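Long-range contact in putative ribosomal N-acetyltransferase YdaF (Bacillus subtilis, PDB 1NSL), which is a putative N-acetyltransferase of the GNAT family that may acetylate ribosomal proteins at their N-terminal residue: residues A135-R143 with H167-L175. Residues are numbered along the deposited sequence; the frame is centred on the assembly and turned at random.
Sequences AAVGNEKSR and HHDLVYYSL
Ala135 and Val171 form an antiparallel hydrogen-bonded pair in the mixed sheet of the GNAT fold. Here the end of strand 130-136 lies beside the middle of strand 166-176. Val171 N gives a bond to Ala135 O at 3.0 Å, and Ala135 N returns one to Val171 O. The ladder ends where Val137 N reaches Asp169 O at 2.9 Å. A type I turn from Ala136 to Asn139 then leads into helix 140-149. Asn139 is the N-cap of that helix, and its OD1 accepts from Ser142 N.

Side chains meet beside the last bond of the ladder and over the face of the sheet that carries Ala135 and Val171. The Val137 and Asp169 side chains run alongside each other, with Val137 CG2 3.8 Å from Asp169 CB. The carboxylate of Asp169 has its partner elsewhere, since OD1 accepts from Asp159 N on strand 152-163. Leu170 CD2 turns back to Ala135 O at 3.3 Å, although its CB points away from the neighbouring strand.

Arg143, in the first turn of the helix, reaches back to the sheet. Its chain bends at chi2 and chi3, which brings the guanidinium over Val171. Val171 holds CG1 between its backbone N and carbonyl carbon (chi1 56°), and this is the branch that meets the arginine. CG1 lies against one face of the guanidinium, nearer its border than its centre. It is also 3.6 Å from Arg143 CD. NE makes a weak bond to Val137 O, which lies at the edge of the guanidinium, in its plane. Tyr173 meets Arg143 at about a right angle, its ring plane 50° from the guanidinium. Pro146 and Glu147 of the helix also touch this tyrosine. Arg143 CD sits at the ring edge, in its plane, 3.5 Å from Tyr173 CE1.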
ATOM      1  N   ALA C 135       5.747 -34.519  -2.000  1.00 29.79           N
ATOM      2  CA  ALA C 135       6.594 -34.777  -0.856  1.00 30.03           C
ATOM      3  C   ALA C 135       7.913 -35.315  -1.290  1.00 29.71           C
ATOM      4  O   ALA C 135       8.064 -35.810  -2.422  1.00 30.67           O
ATOM      5  CB  ALA C 135       5.944 -35.768   0.054  1.00 30.25           C
ATOM      6  N   ALA C 136       8.853 -35.274  -0.369  1.00 27.89           N
ATOM      7  CA  ALA C 136      10.172 -35.728  -0.697  1.00 27.33           C
ATOM      8  C   ALA C 136      10.113 -37.189  -0.839  1.00 27.12           C
ATOM      9  O   ALA C 136       9.574 -37.878  -0.009  1.00 26.54           O
ATOM     10  CB  ALA C 136      11.130 -35.351   0.372  1.00 27.96           C
ATOM     11  N   VAL C 137      10.693 -37.656  -1.928  1.00 28.19           N
ATOM     12  CA  VAL C 137      10.700 -39.074  -2.348  1.00 27.58           C
ATOM     13  C   VAL C 137      10.945 -40.074  -1.263  1.00 27.31           C
ATOM     14  O   VAL C 137      10.357 -41.191  -1.255  1.00 26.96           O
ATOM     15  CB  VAL C 137      11.765 -39.304  -3.442  1.00 26.87           C
ATOM     16  CG1 VAL C 137      12.470 -40.551  -3.226  1.00 29.25           C
ATOM     17  CG2 VAL C 137      11.098 -39.417  -4.747  1.00 28.10           C
ATOM     18  N   GLY C 138      11.858 -39.712  -0.368  1.00 26.60           N
ATOM     19  CA  GLY C 138      12.217 -40.615   0.703  1.00 26.04           C
ATOM     20  C   GLY C 138      11.598 -40.205   2.006  1.00 25.66           C
ATOM     21  O   GLY C 138      12.181 -40.376   3.062  1.00 26.25           O
ATOM     22  N   ASN C 139      10.426 -39.613   1.936  1.00 25.68           N
ATOM     23  CA  ASN C 139       9.751 -39.198   3.148  1.00 26.24           C
ATOM     24  C   ASN C 139       8.554 -40.110   3.421  1.00 27.01           C
ATOM     25  O   ASN C 139       7.383 -39.742   3.411  1.00 26.25           O
ATOM     26  CB  ASN C 139       9.442 -37.683   3.185  1.00 24.82           C
ATOM     27  CG  ASN C 139       8.929 -37.250   4.524  1.00 25.35           C
ATOM     28  OD1 ASN C 139       8.629 -38.088   5.355  1.00 32.07           O
ATOM     29  ND2 ASN C 139       8.841 -35.966   4.765  1.00 24.68           N
ATOM     30  N   GLU C 140       8.903 -41.345   3.689  1.00 28.78           N
ATOM     31  CA  GLU C 140       7.886 -42.304   3.983  1.00 30.73           C
ATOM     32  C   GLU C 140       6.756 -41.679   4.827  1.00 30.77           C
ATOM     33  O   GLU C 140       5.614 -41.713   4.408  1.00 30.62           O
ATOM     34  CB  GLU C 140       8.485 -43.572   4.610  1.00 30.44           C
ATOM     35  CG  GLU C 140       9.210 -44.442   3.594  1.00 35.15           C
ATOM     36  CD  GLU C 140       9.507 -45.887   4.079  1.00 42.06           C
ATOM     37  OE1 GLU C 140       9.556 -46.149   5.314  1.00 44.54           O
ATOM     38  OE2 GLU C 140       9.725 -46.783   3.217  1.00 43.11           O
ATOM     39  N   LYS C 141       7.051 -41.086   5.981  1.00 31.00           N
ATOM     40  CA  LYS C 141       5.935 -40.625   6.810  1.00 31.74           C
ATOM     41  C   LYS C 141       5.019 -39.645   6.098  1.00 31.80           C
ATOM     42  O   LYS C 141       3.802 -39.652   6.354  1.00 31.11           O
ATOM     43  CB  LYS C 141       6.374 -40.043   8.145  1.00 31.72           C
ATOM     44  CG  LYS C 141       7.282 -40.936   8.916  1.00 35.20           C
ATOM     45  CD  LYS C 141       6.674 -41.214  10.310  1.00 39.95           C
ATOM     46  CE  LYS C 141       7.677 -41.877  11.267  1.00 40.75           C
ATOM     47  NZ  LYS C 141       7.350 -43.354  11.411  1.00 44.93           N
ATOM     48  N   SER C 142       5.583 -38.802   5.235  1.00 31.49           N
ATOM     49  CA  SER C 142       4.727 -37.878   4.516  1.00 32.79           C
ATOM     50  C   SER C 142       3.956 -38.523   3.387  1.00 32.20           C
ATOM     51  O   SER C 142       2.732 -38.349   3.239  1.00 33.20           O
ATOM     52  CB  SER C 142       5.492 -36.725   3.913  1.00 33.34           C
ATOM     53  OG  SER C 142       4.520 -35.952   3.214  1.00 36.51           O
ATOM     54  N   ARG C 143       4.706 -39.178   2.531  1.00 31.64           N
ATOM     55  CA  ARG C 143       4.152 -39.971   1.460  1.00 31.91           C
ATOM     56  C   ARG C 143       2.925 -40.787   1.935  1.00 31.98           C
ATOM     57  O   ARG C 143       1.900 -40.923   1.220  1.00 30.70           O
ATOM     58  CB  ARG C 143       5.231 -40.949   1.032  1.00 32.42           C
ATOM     59  CG  ARG C 143       6.288 -40.360   0.166  1.00 31.68           C
ATOM     60  CD  ARG C 143       5.990 -40.546  -1.271  1.00 29.38           C
ATOM     61  NE  ARG C 143       7.054 -41.321  -1.850  1.00 27.66           N
ATOM     62  CZ  ARG C 143       6.882 -42.158  -2.829  1.00 27.54           C
ATOM     63  NH1 ARG C 143       5.670 -42.318  -3.333  1.00 31.85           N
ATOM     64  NH2 ARG C 143       7.903 -42.816  -3.326  1.00 20.84           N
ATOM     65  N   HIS C 167      20.092 -31.791  -3.378  1.00 28.66           N
ATOM     66  CA  HIS C 167      18.850 -32.012  -4.104  1.00 29.27           C
ATOM     67  C   HIS C 167      18.259 -33.438  -3.942  1.00 28.70           C
ATOM     68  O   HIS C 167      19.016 -34.393  -3.708  1.00 27.89           O
ATOM     69  CB  HIS C 167      19.022 -31.582  -5.569  1.00 29.65           C
ATOM     70  CG  HIS C 167      20.014 -32.394  -6.315  1.00 30.90           C
ATOM     71  ND1 HIS C 167      21.370 -32.170  -6.231  1.00 35.85           N
ATOM     72  CD2 HIS C 167      19.852 -33.438  -7.159  1.00 33.75           C
ATOM     73  CE1 HIS C 167      22.008 -33.059  -6.977  1.00 38.20           C
ATOM     74  NE2 HIS C 167      21.108 -33.833  -7.563  1.00 37.91           N
ATOM     75  N   HIS C 168      16.916 -33.529  -4.000  1.00 27.56           N
ATOM     76  CA  HIS C 168      16.149 -34.764  -3.880  1.00 27.05           C
ATOM     77  C   HIS C 168      14.947 -34.596  -4.759  1.00 27.58           C
ATOM     78  O   HIS C 168      14.539 -33.489  -5.041  1.00 28.36           O
ATOM     79  CB  HIS C 168      15.579 -34.948  -2.484  1.00 26.52           C
ATOM     80  CG  HIS C 168      16.599 -35.064  -1.407  1.00 25.47           C
ATOM     81  ND1 HIS C 168      17.184 -36.259  -1.065  1.00 28.28           N
ATOM     82  CD2 HIS C 168      17.119 -34.142  -0.572  1.00 25.62           C
ATOM     83  CE1 HIS C 168      18.038 -36.069  -0.075  1.00 27.14           C
ATOM     84  NE2 HIS C 168      18.011 -34.789   0.248  1.00 26.21           N
ATOM     85  N   ASP C 169      14.342 -35.698  -5.170  1.00 27.93           N
ATOM     86  CA  ASP C 169      13.161 -35.649  -6.019  1.00 26.89           C
ATOM     87  C   ASP C 169      11.909 -35.498  -5.214  1.00 26.17           C
ATOM     88  O   ASP C 169      11.760 -35.970  -4.093  1.00 24.01           O
ATOM     89  CB  ASP C 169      13.012 -36.915  -6.857  1.00 26.69           C
ATOM     90  CG  ASP C 169      14.101 -37.068  -7.850  1.00 28.81           C
ATOM     91  OD1 ASP C 169      14.741 -36.052  -8.125  1.00 33.35           O
ATOM     92  OD2 ASP C 169      14.412 -38.148  -8.413  1.00 33.15           O
ATOM     93  N   LEU C 170      10.985 -34.826  -5.852  1.00 26.85           N
ATOM     94  CA  LEU C 170       9.682 -34.636  -5.330  1.00 27.90           C
ATOM     95  C   LEU C 170       8.797 -35.634  -6.075  1.00 28.94           C
ATOM     96  O   LEU C 170       8.894 -35.781  -7.298  1.00 29.48           O
ATOM     97  CB  LEU C 170       9.292 -33.244  -5.701  1.00 27.57           C
ATOM     98  CG  LEU C 170       9.554 -32.141  -4.704  1.00 29.69           C
ATOM     99  CD1 LEU C 170       8.782 -30.817  -5.026  1.00 25.89           C
ATOM    100  CD2 LEU C 170       9.067 -32.772  -3.412  1.00 32.54           C
ATOM    101  N   VAL C 171       7.972 -36.367  -5.357  1.00 29.48           N
ATOM    102  CA  VAL C 171       6.969 -37.124  -6.056  1.00 30.39           C
ATOM    103  C   VAL C 171       5.572 -36.475  -5.870  1.00 30.87           C
ATOM    104  O   VAL C 171       5.234 -36.051  -4.769  1.00 31.07           O
ATOM    105  CB  VAL C 171       6.913 -38.498  -5.550  1.00 30.63           C
ATOM    106  CG1 VAL C 171       6.688 -38.474  -4.092  1.00 32.25           C
ATOM    107  CG2 VAL C 171       5.790 -39.208  -6.224  1.00 31.08           C
ATOM    108  N   TYR C 172       4.768 -36.386  -6.932  1.00 30.50           N
ATOM    109  CA  TYR C 172       3.474 -35.757  -6.835  1.00 30.09           C
ATOM    110  C   TYR C 172       2.390 -36.797  -6.665  1.00 30.27           C
ATOM    111  O   TYR C 172       2.550 -37.882  -7.172  1.00 30.16           O
ATOM    112  CB  TYR C 172       3.220 -34.996  -8.132  1.00 30.68           C
ATOM    113  CG  TYR C 172       3.863 -33.704  -8.053  1.00 30.68           C
ATOM    114  CD1 TYR C 172       5.221 -33.601  -8.159  1.00 33.68           C
ATOM    115  CD2 TYR C 172       3.156 -32.592  -7.706  1.00 32.75           C
ATOM    116  CE1 TYR C 172       5.857 -32.382  -7.974  1.00 34.21           C
ATOM    117  CE2 TYR C 172       3.781 -31.394  -7.535  1.00 33.63           C
ATOM    118  CZ  TYR C 172       5.127 -31.305  -7.673  1.00 33.65           C
ATOM    119  OH  TYR C 172       5.754 -30.117  -7.493  1.00 38.79           O
ATOM    120  N   TYR C 173       1.293 -36.431  -5.982  1.00 29.58           N
ATOM    121  CA  TYR C 173       0.089 -37.238  -5.822  1.00 28.86           C
ATOM    122  C   TYR C 173      -1.183 -36.374  -6.033  1.00 28.59           C
ATOM    123  O   TYR C 173      -1.186 -35.235  -5.633  1.00 29.32           O
ATOM    124  CB  TYR C 173       0.006 -37.783  -4.408  1.00 28.73           C
ATOM    125  CG  TYR C 173       0.967 -38.872  -3.948  1.00 29.17           C
ATOM    126  CD1 TYR C 173       2.121 -38.544  -3.286  1.00 27.21           C
ATOM    127  CD2 TYR C 173       0.660 -40.231  -4.084  1.00 31.11           C
ATOM    128  CE1 TYR C 173       2.973 -39.502  -2.786  1.00 28.98           C
ATOM    129  CE2 TYR C 173       1.520 -41.240  -3.579  1.00 30.15           C
ATOM    130  CZ  TYR C 173       2.687 -40.848  -2.920  1.00 31.86           C
ATOM    131  OH  TYR C 173       3.594 -41.772  -2.419  1.00 31.37           O
ATOM    132  N   SER C 174      -2.282 -36.919  -6.584  1.00 28.10           N
ATOM    133  CA  SER C 174      -3.489 -36.122  -6.842  1.00 27.26           C
ATOM    134  C   SER C 174      -4.819 -36.871  -6.697  1.00 27.83           C
ATOM    135  O   SER C 174      -4.936 -38.040  -6.998  1.00 27.55           O
ATOM    136  CB  SER C 174      -3.449 -35.525  -8.234  1.00 26.40           C
ATOM    137  OG  SER C 174      -3.335 -36.566  -9.147  1.00 24.97           O
ATOM    138  N   LEU C 175      -5.834 -36.146  -6.259  1.00 27.16           N
ATOM    139  CA  LEU C 175      -7.105 -36.720  -6.038  1.00 25.91           C
ATOM    140  C   LEU C 175      -8.116 -35.957  -6.907  1.00 26.10           C
ATOM    141  O   LEU C 175      -8.205 -34.736  -6.858  1.00 24.85           O
ATOM    142  CB  LEU C 175      -7.411 -36.662  -4.544  1.00 25.38           C
ATOM    143  CG  LEU C 175      -8.822 -37.105  -4.130  1.00 25.68           C
ATOM    144  CD1 LEU C 175      -9.271 -38.383  -4.817  1.00 23.46           C
ATOM    145  CD2 LEU C 175      -8.908 -37.258  -2.643  1.00 24.47           C
TER